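Local coordinates for methionine-binding lipoprotein MetQ (Bacillus subtilis subsp. subtilis, PDB 4GOT) that binds methionine and probably passes it to the membrane-bound permease of the MetNPQ ABC transporter, and also takes part in methionine sulfoxide transport, at residues Lys5-Val10 / Thr34-Val39. Residues are numbered along the deposited sequence; the frame is centred on the assembly and turned at random.
With SO4 (sulfate ion), chain C.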
ATOM      1  N   LYS A   5      -5.175  26.952  11.699  1.00 59.53           N
ATOM      2  CA  LYS A   5      -3.979  26.372  12.293  1.00 53.77           C
ATOM      3  C   LYS A   5      -4.321  25.093  13.048  1.00 48.87           C
ATOM      4  O   LYS A   5      -3.455  24.288  13.235  1.00 45.08           O
ATOM      5  CB  LYS A   5      -3.256  27.399  13.172  1.00 55.07           C
ATOM      6  CG  LYS A   5      -2.553  28.463  12.346  1.00 54.99           C
ATOM      7  CD  LYS A   5      -1.762  29.423  13.207  1.00 57.87           C
ATOM      8  CE  LYS A   5      -1.110  30.487  12.344  1.00 60.17           C
ATOM      9  NZ  LYS A   5      -0.190  31.374  13.106  1.00 57.98           N
ATOM     10  N   LYS A   6      -5.587  24.906  13.434  1.00 50.94           N
ATOM     11  CA  LYS A   6      -6.083  23.669  14.106  1.00 53.48           C
ATOM     12  C   LYS A   6      -6.763  22.628  13.192  1.00 52.26           C
ATOM     13  O   LYS A   6      -7.292  21.625  13.683  1.00 51.47           O
ATOM     14  CB  LYS A   6      -7.098  24.036  15.204  1.00 55.42           C
ATOM     15  CG  LYS A   6      -6.530  24.824  16.378  1.00 60.53           C
ATOM     16  CD  LYS A   6      -5.826  23.911  17.370  1.00 59.47           C
ATOM     17  CE  LYS A   6      -5.461  24.652  18.631  1.00 62.79           C
ATOM     18  NZ  LYS A   6      -5.620  23.767  19.812  1.00 69.92           N
ATOM     19  N   GLU A   7      -6.759  22.853  11.880  1.00 49.83           N
ATOM     20  CA  GLU A   7      -7.366  21.923  10.906  1.00 44.71           C
ATOM     21  C   GLU A   7      -6.260  21.107  10.229  1.00 41.53           C
ATOM     22  O   GLU A   7      -5.224  21.640   9.827  1.00 46.29           O
ATOM     23  CB  GLU A   7      -8.166  22.681   9.852  1.00 44.99           C
ATOM     24  CG  GLU A   7      -8.799  21.809   8.776  1.00 47.51           C
ATOM     25  CD  GLU A   7      -9.478  22.643   7.664  1.00 62.13           C
ATOM     26  OE1 GLU A   7      -8.807  23.543   7.070  1.00 54.90           O
ATOM     27  OE2 GLU A   7     -10.686  22.395   7.383  1.00 58.43           O
ATOM     28  N   ILE A   8      -6.485  19.807  10.121  1.00 36.62           N
ATOM     29  CA  ILE A   8      -5.540  18.930   9.504  1.00 35.66           C
ATOM     30  C   ILE A   8      -6.191  18.493   8.203  1.00 34.08           C
ATOM     31  O   ILE A   8      -7.257  17.845   8.228  1.00 33.56           O
ATOM     32  CB  ILE A   8      -5.276  17.669  10.367  1.00 34.39           C
ATOM     33  CG1 ILE A   8      -5.046  18.012  11.849  1.00 37.03           C
ATOM     34  CG2 ILE A   8      -4.084  16.906   9.800  1.00 35.73           C
ATOM     35  CD1 ILE A   8      -4.954  16.772  12.756  1.00 38.06           C
ATOM     36  N   VAL A   9      -5.568  18.856   7.081  1.00 35.11           N
ATOM     37  CA  VAL A   9      -6.008  18.437   5.721  1.00 33.21           C
ATOM     38  C   VAL A   9      -5.128  17.258   5.285  1.00 29.23           C
ATOM     39  O   VAL A   9      -3.894  17.358   5.251  1.00 28.14           O
ATOM     40  CB  VAL A   9      -5.983  19.622   4.693  1.00 35.29           C
ATOM     41  CG1 VAL A   9      -6.553  19.225   3.333  1.00 34.04           C
ATOM     42  CG2 VAL A   9      -6.721  20.823   5.263  1.00 33.08           C
ATOM     43  N   VAL A  10      -5.765  16.122   4.988  1.00 28.59           N
ATOM     44  CA  VAL A  10      -5.036  14.908   4.634  1.00 28.47           C
ATOM     45  C   VAL A  10      -5.532  14.317   3.293  1.00 28.53           C
ATOM     46  O   VAL A  10      -6.746  14.102   3.126  1.00 31.02           O
ATOM     47  CB  VAL A  10      -5.201  13.826   5.734  1.00 27.45           C
ATOM     48  CG1 VAL A  10      -4.254  12.662   5.479  1.00 25.72           C
ATOM     49  CG2 VAL A  10      -4.976  14.438   7.106  1.00 29.35           C
ATOM     50  N   THR A  34      -9.742  19.888  13.811  1.00 46.11           N
ATOM     51  CA  THR A  34     -10.650  19.447  12.732  1.00 45.44           C
ATOM     52  C   THR A  34      -9.869  18.677  11.642  1.00 43.27           C
ATOM     53  O   THR A  34      -8.625  18.690  11.603  1.00 37.91           O
ATOM     54  CB  THR A  34     -11.464  20.612  12.096  1.00 47.98           C
ATOM     55  OG1 THR A  34     -10.595  21.719  11.807  1.00 47.52           O
ATOM     56  CG2 THR A  34     -12.621  21.065  13.041  1.00 49.37           C
ATOM     57  N   LEU A  35     -10.618  18.016  10.763  1.00 42.20           N
ATOM     58  CA  LEU A  35     -10.077  17.123   9.745  1.00 41.77           C
ATOM     59  C   LEU A  35     -10.778  17.350   8.413  1.00 40.35           C
ATOM     60  O   LEU A  35     -11.995  17.444   8.361  1.00 43.11           O
ATOM     61  CB  LEU A  35     -10.282  15.674  10.175  1.00 45.76           C
ATOM     62  CG  LEU A  35      -9.548  14.562   9.426  1.00 43.61           C
ATOM     63  CD1 LEU A  35      -8.032  14.559   9.646  1.00 43.03           C
ATOM     64  CD2 LEU A  35     -10.173  13.250   9.860  1.00 50.30           C
ATOM     65  N   LYS A  36      -9.999  17.448   7.348  1.00 38.83           N
ATOM     66  CA  LYS A  36     -10.506  17.507   5.979  1.00 41.23           C
ATOM     67  C   LYS A  36      -9.775  16.401   5.234  1.00 35.59           C
ATOM     68  O   LYS A  36      -8.550  16.313   5.317  1.00 32.48           O
ATOM     69  CB  LYS A  36     -10.232  18.902   5.390  1.00 47.59           C
ATOM     70  CG  LYS A  36     -11.112  19.303   4.222  1.00 58.77           C
ATOM     71  CD  LYS A  36     -11.366  20.810   4.205  1.00 67.62           C
ATOM     72  CE  LYS A  36     -11.056  21.439   2.848  1.00 81.70           C
ATOM     73  NZ  LYS A  36     -11.899  20.915   1.735  1.00 87.26           N
ATOM     74  N   VAL A  37     -10.527  15.505   4.593  1.00 33.28           N
ATOM     75  CA  VAL A  37      -9.945  14.392   3.813  1.00 33.94           C
ATOM     76  C   VAL A  37     -10.203  14.551   2.302  1.00 31.79           C
ATOM     77  O   VAL A  37     -11.343  14.761   1.880  1.00 33.31           O
ATOM     78  CB  VAL A  37     -10.468  13.015   4.285  1.00 35.15           C
ATOM     79  CG1 VAL A  37      -9.672  11.898   3.615  1.00 34.91           C
ATOM     80  CG2 VAL A  37     -10.380  12.925   5.820  1.00 34.07           C
ATOM     81  N   LYS A  38      -9.123  14.513   1.521  1.00 29.51           N
ATOM     82  CA  LYS A  38      -9.166  14.501   0.055  1.00 32.40           C
ATOM     83  C   LYS A  38      -8.769  13.108  -0.476  1.00 29.76           C
ATOM     84  O   LYS A  38      -7.701  12.565  -0.088  1.00 30.12           O
ATOM     85  CB  LYS A  38      -8.186  15.555  -0.531  1.00 36.17           C
ATOM     86  CG  LYS A  38      -8.335  16.970   0.026  1.00 44.04           C
ATOM     87  CD  LYS A  38      -9.575  17.652  -0.501  1.00 49.72           C
ATOM     88  CE  LYS A  38      -9.899  18.943   0.250  1.00 57.24           C
ATOM     89  NZ  LYS A  38      -9.091  20.109  -0.212  1.00 61.62           N
ATOM     90  N   VAL A  39      -9.606  12.528  -1.345  1.00 26.10           N
ATOM     91  CA  VAL A  39      -9.269  11.239  -2.012  1.00 25.31           C
ATOM     92  C   VAL A  39      -8.818  11.634  -3.436  1.00 24.84           C
ATOM     93  O   VAL A  39      -9.459  12.476  -4.076  1.00 26.71           O
ATOM     94  CB  VAL A  39     -10.482  10.270  -2.068  1.00 25.87           C
ATOM     95  CG1 VAL A  39     -10.087   8.989  -2.752  1.00 22.96           C
ATOM     96  CG2 VAL A  39     -11.084   9.985  -0.667  1.00 26.31           C
TER
HETATM   97  S   SO4 C 301      -3.179  26.715  21.146  1.00 94.04           S
HETATM   98  O1  SO4 C 301      -3.210  28.021  21.860  1.00114.01           O
HETATM   99  O2  SO4 C 301      -2.358  25.746  21.924  1.00 68.54           O
HETATM  100  O3  SO4 C 301      -4.560  26.200  20.980  1.00 85.01           O
HETATM  101  O4  SO4 C 301      -2.584  26.911  19.807  1.00 80.30           O
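Strands 7-12 and 34-38, the two strands of a beta-alpha-beta unit in this periplasmic-binding-protein-type fold, pair in parallel, with Ile8 beside Leu35 and Val10 beside Val37. Helix 14-29 makes the crossover, and strand 34-38 is the outermost strand at this end of its sheet. Ile8 N donates to Thr34 O (2.8 Å) and Ile8 O accepts from Lys36 N (2.9 Å); Val10 repeats the pattern, its N bonding to Lys36 O and its O receiving Lys38 N. Before the strand proper, Lys6 O takes Thr34 N in a more bent bond (143° at the hydrogen). On the helix-covered face, Leu35 CG is anti to its backbone N (chi1 -167°), and CD1 reaches Val10 CG2 at 4.0 Å and Ile8 CB at 4.2 Å; Leu28 of the helix packs on both Ile8 and Leu35, and Leu21 on Val10. The other face is more polar. Thr34 OG1 sits against Glu7 CB at 3.3 Å, Lys36 CB lies alongside Val9 CG2, and Glu7 OE2 approaches Lys36 CD at 3.6 Å. Glu7 OE2 and Lys36 NZ remain 6.0 Å apart, so any attraction between their charges is probably modest. Cohesion therefore comes mainly from five backbone hydrogen bonds, with aliphatic packing under the helix and, on the opposite face, oxygen-to-carbon contacts of Thr34 and Glu7 beside the Val9-Lys36 packing.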